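Local structure of precorrin-6y methylase (Rhodobacter capsulatus, 3NJR) at residues N153-E158 against R195-W200. The protein probably methylates precorrin-6Y at C5 and C15 and decarboxylates it on the way to adenosylcobalamin, this chain being the C-terminal, S-adenosyl-L-homocysteine-bound domain. Residues are numbered along the deposited sequence; the frame is centred on the assembly and turned at random.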
loop_
_atom_site.group_PDB
_atom_site.type_symbol
_atom_site.label_atom_id
_atom_site.label_comp_id
_atom_site.label_asym_id
_atom_site.label_seq_id
_atom_site.Cartn_x
_atom_site.Cartn_y
_atom_site.Cartn_z
ATOM N N ASN A 153 0.942 17.918 4.552
ATOM C CA ASN A 153 1.065 16.470 4.805
ATOM C C ASN A 153 0.237 16.057 6.039
ATOM O O ASN A 153 0.229 16.741 7.041
ATOM C CB ASN A 153 2.527 16.062 4.992
ATOM C CG ASN A 153 3.423 16.488 3.819
ATOM O OD1 ASN A 153 2.999 16.511 2.662
ATOM N ND2 ASN A 153 4.672 16.819 4.124
ATOM N N ALA A 154 -0.469 14.942 5.953
ATOM C CA ALA A 154 -1.241 14.424 7.083
ATOM C C ALA A 154 -0.804 12.997 7.419
ATOM O O ALA A 154 -0.633 12.174 6.525
ATOM C CB ALA A 154 -2.710 14.448 6.747
ATOM N N VAL A 155 -0.634 12.694 8.699
ATOM C CA VAL A 155 -0.303 11.316 9.098
ATOM C C VAL A 155 -1.270 10.711 10.148
ATOM O O VAL A 155 -1.102 9.543 10.555
ATOM C CB VAL A 155 1.172 11.186 9.526
ATOM C CG1 VAL A 155 1.416 11.887 10.870
ATOM C CG2 VAL A 155 1.579 9.724 9.562
ATOM N N THR A 156 -2.268 11.501 10.573
ATOM C CA THR A 156 -3.351 11.017 11.436
ATOM C C THR A 156 -4.664 10.922 10.657
ATOM O O THR A 156 -4.873 11.653 9.677
ATOM C CB THR A 156 -3.576 11.919 12.680
ATOM O OG1 THR A 156 -4.123 13.179 12.272
ATOM C CG2 THR A 156 -2.290 12.140 13.440
ATOM N N LEU A 157 -5.558 10.038 11.103
ATOM C CA LEU A 157 -6.856 9.881 10.449
ATOM C C LEU A 157 -7.625 11.187 10.500
ATOM O O LEU A 157 -8.365 11.524 9.561
ATOM C CB LEU A 157 -7.666 8.741 11.077
ATOM C CG LEU A 157 -7.113 7.314 10.918
ATOM C CD1 LEU A 157 -7.876 6.309 11.762
ATOM C CD2 LEU A 157 -7.148 6.897 9.486
ATOM N N GLU A 158 -7.426 11.938 11.586
ATOM C CA GLU A 158 -8.108 13.219 11.766
ATOM C C GLU A 158 -7.617 14.304 10.801
ATOM O O GLU A 158 -8.423 15.000 10.192
ATOM C CB GLU A 158 -8.028 13.669 13.221
ATOM C CG GLU A 158 -8.949 12.865 14.155
ATOM C CD GLU A 158 -8.368 11.510 14.584
ATOM O OE1 GLU A 158 -7.144 11.264 14.371
ATOM O OE2 GLU A 158 -9.144 10.694 15.161
ATOM N N ARG A 195 3.510 4.111 7.402
ATOM C CA ARG A 195 2.120 4.566 7.290
ATOM C C ARG A 195 1.936 5.255 5.956
ATOM O O ARG A 195 2.843 5.929 5.480
ATOM C CB ARG A 195 1.786 5.574 8.376
ATOM C CG ARG A 195 1.958 5.057 9.753
ATOM C CD ARG A 195 1.432 6.048 10.755
ATOM N NE ARG A 195 1.304 5.391 12.055
ATOM C CZ ARG A 195 2.295 5.256 12.937
ATOM N NH1 ARG A 195 3.493 5.760 12.668
ATOM N NH2 ARG A 195 2.084 4.622 14.090
ATOM N N PRO A 196 0.758 5.117 5.338
ATOM C CA PRO A 196 0.573 6.063 4.233
ATOM C C PRO A 196 0.504 7.487 4.796
ATOM O O PRO A 196 0.181 7.684 5.978
ATOM C CB PRO A 196 -0.764 5.656 3.623
ATOM C CG PRO A 196 -1.484 4.948 4.729
ATOM C CD PRO A 196 -0.462 4.364 5.666
ATOM N N GLN A 197 0.846 8.467 3.972
ATOM C CA GLN A 197 0.727 9.864 4.347
ATOM C C GLN A 197 -0.120 10.480 3.245
ATOM O O GLN A 197 0.003 10.112 2.072
ATOM C CB GLN A 197 2.114 10.514 4.433
ATOM C CG GLN A 197 2.322 11.470 5.619
ATOM C CD GLN A 197 3.798 11.619 6.055
ATOM O OE1 GLN A 197 4.432 10.668 6.524
ATOM N NE2 GLN A 197 4.326 12.834 5.933
ATOM N N LEU A 198 -1.019 11.379 3.620
ATOM C CA LEU A 198 -1.784 12.107 2.624
ATOM C C LEU A 198 -1.171 13.482 2.408
ATOM O O LEU A 198 -0.640 14.089 3.338
ATOM C CB LEU A 198 -3.259 12.189 3.012
ATOM C CG LEU A 198 -4.230 11.304 2.212
ATOM C CD1 LEU A 198 -3.891 9.827 2.325
ATOM C CD2 LEU A 198 -5.683 11.568 2.623
ATOM N N GLN A 199 -1.207 13.946 1.165
ATOM C CA GLN A 199 -0.645 15.237 0.829
ATOM C C GLN A 199 -1.591 15.981 -0.081
ATOM O O GLN A 199 -1.952 15.500 -1.160
ATOM C CB GLN A 199 0.733 15.106 0.182
ATOM C CG GLN A 199 1.373 16.457 -0.160
ATOM C CD GLN A 199 2.568 16.345 -1.101
ATOM O OE1 GLN A 199 2.401 16.199 -2.309
ATOM N NE2 GLN A 199 3.775 16.454 -0.551
ATOM N N TRP A 200 -2.001 17.156 0.367
ATOM C CA TRP A 200 -2.814 17.991 -0.458
ATOM C C TRP A 200 -1.987 19.129 -1.026
ATOM O O TRP A 200 -1.077 19.690 -0.371
ATOM C CB TRP A 200 -4.023 18.511 0.309
ATOM C CG TRP A 200 -4.885 19.426 -0.515
ATOM C CD1 TRP A 200 -5.513 19.135 -1.702
ATOM C CD2 TRP A 200 -5.205 20.790 -0.220
ATOM N NE1 TRP A 200 -6.203 20.240 -2.165
ATOM C CE2 TRP A 200 -6.039 21.266 -1.274
ATOM C CE3 TRP A 200 -4.880 21.657 0.841
ATOM C CZ2 TRP A 200 -6.553 22.566 -1.298
ATOM C CZ3 TRP A 200 -5.398 22.956 0.825
ATOM C CH2 TRP A 200 -6.228 23.397 -0.251
#
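Ala154 and Leu198 form an antiparallel hydrogen-bonded pair that joins the end of strand 149-154 to strand 188-203. Two backbone bonds make the ring: Ala154 N to Leu198 O at 2.8 Å and Leu198 N to Ala154 O at 3.0 Å. The same two carbonyl oxygens also receive CA-H contacts, Leu198 O from Asn153 CA and Ala154 O from Gln197 CA.

The side-chain polar contact belongs to the next, non-hydrogen-bonded pair. Asn153 and Gln199 run side by side with their amide planes 21° apart, nearly coplanar. Gln199 NE2 donates a weak bond to Asn153 OD1 at 3.3 Å. With CG of Gln199 opposite the backbone N (chi1 -179°) and the rest of the chain extended, its methylene carbons also pass alongside that oxygen. Asn153 ND2 makes a weak hydrogen bond to Thr47 OG1, and the nearest atoms of this side chain and of the bound S-adenosyl-L-homocysteine are about 7 Å apart.

Van der Waals contacts flank the bonded pairs. Gln197 CG lies over the carbonyl oxygen of Ala154 and beside CB of Val155. Val155 CG2 meets Arg195 CD at 3.9 Å, the two side chains slanting across each other. The arginine's NE goes on to the backbone oxygen of Trp191 of the second subunit. On the face opposite Asn153 and Gln199, the CB atoms of Ala154 and Leu198 are 4.4 Å apart.

After Ala154 the chain leaves the sheet, and by way of Val155 and the N-cap Thr156, whose OG1 bonds to Ser159 N, it enters helix 157-170. That helix packs on the Ala154-Leu198 face, while helix 41-51 touches Gln197 and Gln199. Strand 188-203 lies between strands 149-154 and 173-185, antiparallel to both, the reversed strand of the 3-2-1-4-5-7-6 order of class I methyltransferases.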